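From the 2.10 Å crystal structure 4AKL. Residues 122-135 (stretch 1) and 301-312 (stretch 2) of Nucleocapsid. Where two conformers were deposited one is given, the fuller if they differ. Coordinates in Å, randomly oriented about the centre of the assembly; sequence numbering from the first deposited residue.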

ATOM      1  N   GLN A 122      14.409   0.799  -1.295  1.00 38.98           N
ATOM      2  CA  GLN A 122      13.648   1.252  -0.108  1.00 36.68           C
ATOM      3  C   GLN A 122      12.166   0.883  -0.234  1.00 35.39           C
ATOM      4  O   GLN A 122      11.564   0.511   0.763  1.00 34.12           O
ATOM      5  CB  GLN A 122      13.817   2.752   0.128  1.00 35.96           C
ATOM      6  CG  GLN A 122      15.261   3.152   0.478  1.00 36.68           C
ATOM      7  CD  GLN A 122      15.442   4.640   0.528  1.00 35.23           C
ATOM      8  OE1 GLN A 122      15.225   5.303  -0.455  1.00 35.71           O
ATOM      9  NE2 GLN A 122      15.852   5.171   1.684  1.00 34.37           N
ATOM     10  N   LEU A 123      11.605   0.954  -1.447  1.00 34.90           N
ATOM     11  CA  LEU A 123      10.207   0.536  -1.677  1.00 34.72           C
ATOM     12  C   LEU A 123      10.072  -0.956  -1.544  1.00 35.82           C
ATOM     13  O   LEU A 123       9.151  -1.421  -0.841  1.00 34.17           O
ATOM     14  CB  LEU A 123       9.644   0.933  -3.063  1.00 34.74           C
ATOM     15  CG  LEU A 123       9.442   2.389  -3.377  1.00 34.80           C
ATOM     16  CD1 LEU A 123       8.936   2.639  -4.791  1.00 34.77           C
ATOM     17  CD2 LEU A 123       8.468   3.001  -2.314  1.00 32.44           C
ATOM     18  N   PHE A 124      10.971  -1.718  -2.214  1.00 37.70           N
ATOM     19  CA  PHE A 124      10.874  -3.188  -2.150  1.00 39.21           C
ATOM     20  C   PHE A 124      11.046  -3.705  -0.753  1.00 39.23           C
ATOM     21  O   PHE A 124      10.279  -4.566  -0.336  1.00 39.15           O
ATOM     22  CB  PHE A 124      11.886  -3.866  -3.061  1.00 42.78           C
ATOM     23  CG  PHE A 124      11.560  -3.770  -4.522  1.00 45.26           C
ATOM     24  CD1 PHE A 124      10.256  -3.542  -4.985  1.00 46.85           C
ATOM     25  CD2 PHE A 124      12.559  -3.936  -5.447  1.00 50.11           C
ATOM     26  CE1 PHE A 124       9.998  -3.475  -6.357  1.00 48.37           C
ATOM     27  CE2 PHE A 124      12.285  -3.868  -6.808  1.00 52.32           C
ATOM     28  CZ  PHE A 124      10.996  -3.636  -7.249  1.00 50.08           C
ATOM     29  N   ASN A 125      12.032  -3.159  -0.013  1.00 38.70           N
ATOM     30  CA  ASN A 125      12.282  -3.554   1.351  1.00 38.56           C
ATOM     31  C   ASN A 125      11.058  -3.315   2.246  1.00 36.65           C
ATOM     32  O   ASN A 125      10.737  -4.148   3.100  1.00 36.41           O
ATOM     33  CB  ASN A 125      13.521  -2.816   1.886  1.00 39.32           C
ATOM     34  CG  ASN A 125      13.871  -3.189   3.339  1.00 40.32           C
ATOM     35  OD1 ASN A 125      13.144  -2.853   4.284  1.00 42.35           O
ATOM     36  ND2 ASN A 125      14.996  -3.869   3.517  1.00 44.19           N
ATOM     37  N   TYR A 126      10.364  -2.183   2.037  1.00 34.57           N
ATOM     38  CA  TYR A 126       9.207  -1.877   2.842  1.00 32.44           C
ATOM     39  C   TYR A 126       8.091  -2.904   2.561  1.00 32.48           C
ATOM     40  O   TYR A 126       7.439  -3.353   3.458  1.00 31.49           O
ATOM     41  CB  TYR A 126       8.707  -0.430   2.537  1.00 31.41           C
ATOM     42  CG  TYR A 126       7.279  -0.167   2.950  1.00 28.50           C
ATOM     43  CD1 TYR A 126       6.247  -0.453   2.114  1.00 27.75           C
ATOM     44  CD2 TYR A 126       6.978   0.358   4.186  1.00 28.46           C
ATOM     45  CE1 TYR A 126       4.907  -0.201   2.485  1.00 27.00           C
ATOM     46  CE2 TYR A 126       5.628   0.607   4.590  1.00 25.89           C
ATOM     47  CZ  TYR A 126       4.602   0.318   3.726  1.00 26.73           C
ATOM     48  OH  TYR A 126       3.246   0.559   4.044  1.00 22.21           O
ATOM     49  N   GLN A 127       7.867  -3.250   1.298  1.00 33.05           N
ATOM     50  CA  GLN A 127       6.806  -4.215   0.965  1.00 33.85           C
ATOM     51  C   GLN A 127       7.107  -5.561   1.579  1.00 35.63           C
ATOM     52  O   GLN A 127       6.224  -6.188   2.177  1.00 35.90           O
ATOM     53  CB  GLN A 127       6.594  -4.336  -0.551  1.00 34.38           C
ATOM     54  CG  GLN A 127       6.146  -2.998  -1.232  1.00 33.26           C
ATOM     55  CD  GLN A 127       4.757  -2.482  -0.820  1.00 32.99           C
ATOM     56  OE1 GLN A 127       3.901  -3.225  -0.300  1.00 31.74           O
ATOM     57  NE2 GLN A 127       4.528  -1.186  -1.061  1.00 31.40           N
ATOM     58  N   GLN A 128       8.358  -5.993   1.491  1.00 37.36           N
ATOM     59  CA  GLN A 128       8.739  -7.297   2.068  1.00 39.22           C
ATOM     60  C   GLN A 128       8.630  -7.253   3.574  1.00 38.44           C
ATOM     61  O   GLN A 128       8.206  -8.253   4.210  1.00 39.37           O
ATOM     62  CB  GLN A 128      10.175  -7.709   1.625  1.00 41.11           C
ATOM     63  CG  GLN A 128      10.325  -7.884   0.101  1.00 44.91           C
ATOM     64  CD  GLN A 128       9.119  -8.688  -0.569  1.00 49.91           C
ATOM     65  OE1 GLN A 128       8.366  -8.159  -1.437  1.00 52.21           O
ATOM     66  NE2 GLN A 128       8.939  -9.922  -0.131  1.00 51.72           N
ATOM     67  N   ALA A 129       9.017  -6.106   4.159  1.00 36.72           N
ATOM     68  CA  ALA A 129       8.905  -5.936   5.592  1.00 36.05           C
ATOM     69  C   ALA A 129       7.440  -6.033   6.086  1.00 34.44           C
ATOM     70  O   ALA A 129       7.185  -6.588   7.134  1.00 34.71           O
ATOM     71  CB  ALA A 129       9.561  -4.640   6.052  1.00 34.56           C
ATOM     72  N   ALA A 130       6.522  -5.493   5.314  1.00 33.75           N
ATOM     73  CA  ALA A 130       5.095  -5.507   5.649  1.00 32.85           C
ATOM     74  C   ALA A 130       4.533  -6.921   5.643  1.00 33.85           C
ATOM     75  O   ALA A 130       3.752  -7.282   6.495  1.00 32.95           O
ATOM     76  CB  ALA A 130       4.303  -4.622   4.693  1.00 31.23           C
ATOM     77  N   LEU A 131       4.927  -7.702   4.678  1.00 35.62           N
ATOM     78  CA  LEU A 131       4.490  -9.089   4.642  1.00 37.96           C
ATOM     79  C   LEU A 131       5.115  -9.883   5.816  1.00 39.49           C
ATOM     80  O   LEU A 131       4.423 -10.658   6.482  1.00 40.51           O
ATOM     81  CB  LEU A 131       4.801  -9.712   3.310  1.00 39.10           C
ATOM     82  CG  LEU A 131       4.050  -9.126   2.108  1.00 38.95           C
ATOM     83  CD1 LEU A 131       4.757  -9.580   0.730  1.00 39.55           C
ATOM     84  CD2 LEU A 131       2.514  -9.460   2.089  1.00 36.72           C
ATOM     85  N   LYS A 132       6.394  -9.658   6.079  1.00 39.84           N
ATOM     86  CA  LYS A 132       7.048 -10.296   7.214  1.00 41.34           C
ATOM     87  C   LYS A 132       6.371  -9.974   8.558  1.00 40.22           C
ATOM     88  O   LYS A 132       6.113 -10.887   9.354  1.00 41.47           O
ATOM     89  CB  LYS A 132       8.523  -9.909   7.274  1.00 42.00           C
ATOM     90  CG  LYS A 132       9.344 -10.673   8.376  1.00 45.12           C
ATOM     91  CD  LYS A 132      10.860 -10.507   8.161  1.00 47.79           C
ATOM     92  CE  LYS A 132      11.683 -10.875   9.440  1.00 49.33           C
ATOM     93  NZ  LYS A 132      11.242 -12.149   9.992  1.00 50.21           N
ATOM     94  N   TRP A 133       6.095  -8.685   8.792  1.00 37.84           N
ATOM     95  CA  TRP A 133       5.435  -8.236   9.972  1.00 36.64           C
ATOM     96  C   TRP A 133       4.123  -8.987  10.132  1.00 37.23           C
ATOM     97  O   TRP A 133       3.869  -9.521  11.211  1.00 37.30           O
ATOM     98  CB  TRP A 133       5.199  -6.738   9.870  1.00 34.99           C
ATOM     99  CG  TRP A 133       4.487  -6.073  10.974  1.00 34.17           C
ATOM    100  CD1 TRP A 133       5.035  -5.463  12.079  1.00 33.68           C
ATOM    101  CD2 TRP A 133       3.091  -5.901  11.079  1.00 33.61           C
ATOM    102  NE1 TRP A 133       4.054  -4.924  12.878  1.00 33.10           N
ATOM    103  CE2 TRP A 133       2.839  -5.176  12.288  1.00 33.98           C
ATOM    104  CE3 TRP A 133       2.015  -6.276  10.283  1.00 34.23           C
ATOM    105  CZ2 TRP A 133       1.535  -4.817  12.700  1.00 32.04           C
ATOM    106  CZ3 TRP A 133       0.701  -5.921  10.698  1.00 33.24           C
ATOM    107  CH2 TRP A 133       0.496  -5.198  11.904  1.00 33.45           C
ATOM    108  N   ARG A 134       3.305  -9.027   9.069  1.00 36.40           N
ATOM    109  CA  ARG A 134       2.038  -9.736   9.095  1.00 37.54           C
ATOM    110  C   ARG A 134       2.197 -11.246   9.463  1.00 40.55           C
ATOM    111  O   ARG A 134       1.502 -11.740  10.327  1.00 40.83           O
ATOM    112  CB  ARG A 134       1.318  -9.611   7.761  1.00 37.55           C
ATOM    113  CG  ARG A 134       0.788  -8.245   7.508  1.00 33.73           C
ATOM    114  CD  ARG A 134       0.373  -8.042   6.118  1.00 34.40           C
ATOM    115  NE  ARG A 134      -0.404  -6.761   5.991  1.00 32.73           N
ATOM    116  CZ  ARG A 134      -1.730  -6.642   5.898  1.00 32.71           C
ATOM    117  NH1 ARG A 134      -2.540  -7.708   5.899  1.00 34.49           N
ATOM    118  NH2 ARG A 134      -2.268  -5.431   5.762  1.00 31.62           N
ATOM    119  N   LYS A 135       3.126 -11.931   8.798  1.00 42.56           N
ATOM    120  CA  LYS A 135       3.442 -13.314   9.100  1.00 45.82           C
ATOM    121  C   LYS A 135       3.939 -13.521  10.555  1.00 46.35           C
ATOM    122  O   LYS A 135       3.421 -14.370  11.276  1.00 48.12           O
ATOM    123  CB  LYS A 135       4.513 -13.858   8.130  1.00 47.54           C
ATOM    124  CG  LYS A 135       4.001 -14.244   6.696  1.00 49.96           C
ATOM    125  CD  LYS A 135       4.769 -15.484   6.104  1.00 54.81           C
ATOM    126  CE  LYS A 135       4.413 -16.822   6.833  1.00 58.51           C
ATOM    127  NZ  LYS A 135       4.918 -18.113   6.162  1.00 62.14           N
ATOM    128  N   GLY A 301       5.116  -0.701  -5.805  1.00 42.45           N
ATOM    129  CA  GLY A 301       5.929  -0.595  -4.598  1.00 41.47           C
ATOM    130  C   GLY A 301       5.644   0.611  -3.711  1.00 39.44           C
ATOM    131  O   GLY A 301       6.039   0.623  -2.552  1.00 39.53           O
ATOM    132  N   ALA A 302       4.971   1.637  -4.222  1.00 38.14           N
ATOM    133  CA  ALA A 302       4.582   2.749  -3.353  1.00 36.57           C
ATOM    134  C   ALA A 302       3.238   2.559  -2.653  1.00 35.01           C
ATOM    135  O   ALA A 302       2.861   3.424  -1.873  1.00 33.55           O
ATOM    136  CB  ALA A 302       4.578   4.066  -4.131  1.00 37.08           C
ATOM    137  N   GLN A 303       2.504   1.469  -2.927  1.00 34.90           N
ATOM    138  CA  GLN A 303       1.184   1.263  -2.299  0.60 34.23           C
ATOM    139  C   GLN A 303       1.343   1.091  -0.809  1.00 32.79           C
ATOM    140  O   GLN A 303       2.127   0.248  -0.345  1.00 31.94           O
ATOM    141  CB  GLN A 303       0.454   0.024  -2.852  0.60 35.41           C
ATOM    142  CG  GLN A 303      -0.369   0.278  -4.108  0.60 37.66           C
ATOM    143  CD  GLN A 303      -0.858  -0.997  -4.738  0.60 41.21           C
ATOM    144  OE1 GLN A 303      -1.011  -2.039  -4.061  0.60 44.36           O
ATOM    145  NE2 GLN A 303      -1.097  -0.944  -6.035  0.60 42.38           N
ATOM    146  N   ILE A 304       0.600   1.867  -0.058  1.00 31.55           N
ATOM    147  CA  ILE A 304       0.718   1.823   1.371  1.00 30.73           C
ATOM    148  C   ILE A 304       0.092   0.505   1.906  1.00 30.71           C
ATOM    149  O   ILE A 304      -0.916   0.061   1.429  1.00 31.58           O
ATOM    150  CB  ILE A 304       0.164   3.125   1.972  1.00 29.85           C
ATOM    151  CG1 ILE A 304       0.320   3.096   3.483  1.00 30.09           C
ATOM    152  CG2 ILE A 304      -1.308   3.379   1.553  1.00 30.28           C
ATOM    153  CD1 ILE A 304       0.133   4.526   4.105  1.00 29.88           C
ATOM    154  N   ASP A 305       0.763  -0.122   2.857  1.00 29.94           N
ATOM    155  CA  ASP A 305       0.158  -1.111   3.656  1.00 29.66           C
ATOM    156  C   ASP A 305      -0.336  -0.394   4.899  1.00 28.40           C
ATOM    157  O   ASP A 305       0.460   0.004   5.780  1.00 27.32           O
ATOM    158  CB  ASP A 305       1.152  -2.215   4.019  1.00 30.74           C
ATOM    159  CG  ASP A 305       0.493  -3.339   4.818  1.00 30.65           C
ATOM    160  OD1 ASP A 305      -0.497  -3.049   5.507  1.00 27.90           O
ATOM    161  OD2 ASP A 305       0.968  -4.516   4.742  1.00 33.29           O
ATOM    162  N   THR A 306      -1.645  -0.241   4.976  1.00 28.09           N
ATOM    163  CA  THR A 306      -2.283   0.625   5.939  1.00 27.22           C
ATOM    164  C   THR A 306      -1.987   0.228   7.366  1.00 28.01           C
ATOM    165  O   THR A 306      -1.625   1.059   8.177  1.00 27.65           O
ATOM    166  CB  THR A 306      -3.816   0.702   5.671  1.00 28.00           C
ATOM    167  OG1 THR A 306      -4.013   1.307   4.399  1.00 26.40           O
ATOM    168  CG2 THR A 306      -4.609   1.529   6.737  1.00 24.44           C
ATOM    169  N   VAL A 307      -2.117  -1.037   7.675  1.00 28.73           N
ATOM    170  CA  VAL A 307      -1.897  -1.435   9.014  1.00 29.14           C
ATOM    171  C   VAL A 307      -0.391  -1.420   9.375  1.00 29.04           C
ATOM    172  O   VAL A 307      -0.025  -0.981  10.464  1.00 28.93           O
ATOM    173  CB  VAL A 307      -2.608  -2.782   9.335  1.00 30.40           C
ATOM    174  CG1 VAL A 307      -1.928  -3.947   8.660  1.00 30.83           C
ATOM    175  CG2 VAL A 307      -2.651  -2.975  10.880  1.00 31.82           C
ATOM    176  N   PHE A 308       0.462  -1.853   8.447  1.00 29.11           N
ATOM    177  CA  PHE A 308       1.899  -1.872   8.699  1.00 28.92           C
ATOM    178  C   PHE A 308       2.446  -0.485   8.949  1.00 27.92           C
ATOM    179  O   PHE A 308       3.170  -0.241   9.946  1.00 26.92           O
ATOM    180  CB  PHE A 308       2.653  -2.551   7.548  1.00 28.83           C
ATOM    181  CG  PHE A 308       4.136  -2.613   7.748  1.00 29.74           C
ATOM    182  CD1 PHE A 308       4.687  -3.363   8.788  1.00 32.09           C
ATOM    183  CD2 PHE A 308       4.987  -1.902   6.942  1.00 29.88           C
ATOM    184  CE1 PHE A 308       6.018  -3.421   8.986  1.00 32.31           C
ATOM    185  CE2 PHE A 308       6.309  -1.937   7.118  1.00 31.23           C
ATOM    186  CZ  PHE A 308       6.867  -2.702   8.141  1.00 32.42           C
ATOM    187  N   SER A 309       2.127   0.424   8.016  1.00 27.21           N
ATOM    188  CA  SER A 309       2.577   1.782   8.112  1.00 26.17           C
ATOM    189  C   SER A 309       1.993   2.386   9.373  1.00 25.87           C
ATOM    190  O   SER A 309       2.676   3.077  10.076  1.00 25.79           O
ATOM    191  CB  SER A 309       2.209   2.594   6.847  1.00 26.24           C
ATOM    192  OG  SER A 309       3.125   2.417   5.770  1.00 26.46           O
ATOM    193  N   SER A 310       0.744   2.096   9.699  1.00 25.63           N
ATOM    194  CA  SER A 310       0.209   2.661  10.917  1.00 26.30           C
ATOM    195  C   SER A 310       0.968   2.246  12.200  1.00 26.68           C
ATOM    196  O   SER A 310       1.152   3.083  13.104  1.00 25.61           O
ATOM    197  CB  SER A 310      -1.313   2.423  11.023  1.00 26.39           C
ATOM    198  OG  SER A 310      -1.999   3.235  10.008  1.00 25.51           O
ATOM    199  N   TYR A 311       1.409   0.982  12.260  1.00 27.07           N
ATOM    200  CA  TYR A 311       2.157   0.479  13.403  1.00 27.49           C
ATOM    201  C   TYR A 311       3.595   1.055  13.408  1.00 27.84           C
ATOM    202  O   TYR A 311       4.165   1.343  14.493  1.00 27.71           O
ATOM    203  CB  TYR A 311       2.149  -1.063  13.442  1.00 28.83           C
ATOM    204  CG  TYR A 311       1.067  -1.588  14.352  1.00 28.78           C
ATOM    205  CD1 TYR A 311       1.266  -1.653  15.703  1.00 29.38           C
ATOM    206  CD2 TYR A 311      -0.171  -1.975  13.862  1.00 28.87           C
ATOM    207  CE1 TYR A 311       0.268  -2.122  16.565  1.00 30.12           C
ATOM    208  CE2 TYR A 311      -1.169  -2.434  14.702  1.00 28.26           C
ATOM    209  CZ  TYR A 311      -0.946  -2.502  16.049  1.00 29.45           C
ATOM    210  OH  TYR A 311      -1.942  -2.922  16.856  1.00 30.90           O
ATOM    211  N   TYR A 312       4.168   1.240  12.221  1.00 27.19           N
ATOM    212  CA  TYR A 312       5.453   1.867  12.107  1.00 27.99           C
ATOM    213  C   TYR A 312       5.411   3.284  12.730  1.00 27.73           C
ATOM    214  O   TYR A 312       6.350   3.696  13.430  1.00 28.02           O
ATOM    215  CB  TYR A 312       5.880   1.928  10.655  1.00 27.99           C
ATOM    216  CG  TYR A 312       7.151   2.663  10.454  1.00 28.27           C
ATOM    217  CD1 TYR A 312       8.337   2.193  11.007  1.00 28.72           C
ATOM    218  CD2 TYR A 312       7.189   3.843   9.713  1.00 27.71           C
ATOM    219  CE1 TYR A 312       9.548   2.880  10.832  1.00 29.12           C
ATOM    220  CE2 TYR A 312       8.420   4.553   9.533  1.00 27.85           C
ATOM    221  CZ  TYR A 312       9.574   4.068  10.085  1.00 29.77           C
ATOM    222  OH  TYR A 312      10.774   4.755   9.923  1.00 31.67           O
TER
HETATM  223  O   HOH W   1       1.407  -2.384   0.214  1.00 33.97           O

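Residues 122-135 form one continuous helix; residues 301-312 run along it as a turn and loop, then enter a helix at Thr 306. The two helices cross almost perpendicularly, at 91°, with axes 9.7 Å apart at closest approach, and the backbones draw near at two points: Leu 123 CA to Gly 301 CA, 5.3 Å, and Ala 130 CA to Phe 308 CA, 5.7 Å. At the first, an ideal CB on Gly 301 would lie 3.3 Å from Leu 123 CB, so the bare glycine suits the tight approach.

Gln 127 adopts m for both chi1 and chi2, a folded shape that brings its amide to the loop carbonyls. Gln 127 NE2 donates to Gly 301 O (2.8 Å, 160°) and to Gln 303 O (2.9 Å, 171°), while a water donates to both Gln 127 OE1 (2.7 Å) and Gln 303 O (2.8 Å).

Tyr 126, with chi1 t, carries its hydroxyl to the start of the second helix. The Tyr 126 OH accepts from Asp 305 N (2.8 Å, 156°) and donates to Ser 309 OG (2.5 Å).

Asp 305, also t, serves two purposes. Asp 305 OD1 caps the helix through a weak bond from Phe 308 N (3.3 Å), and the carboxylate meets the extended Arg 134 (chi2 and chi3 t) in a two-pronged salt bridge: Arg 134 NE to OD2 of Asp 305, 2.9 Å, and Arg 134 NH2 to OD1 of Asp 305, 3.0 Å.

Phe 308, at chi1 t, is the knob, seated among Tyr 126, Ala 129, Ala 130 and Trp 133. Small alanines let its ring face lie against the helix: Ala 130 CA sits 3.7 Å from the Phe 308 ring centroid, 10° off the normal. The ring's edge turns to the faces of Trp 133 (planes at 69°) and, offset, Tyr 126 (61°). Trp 133, chi1 t, extends onward to Tyr 311, Trp 133 CZ2 to Tyr 311 CD2 at 3.5 Å.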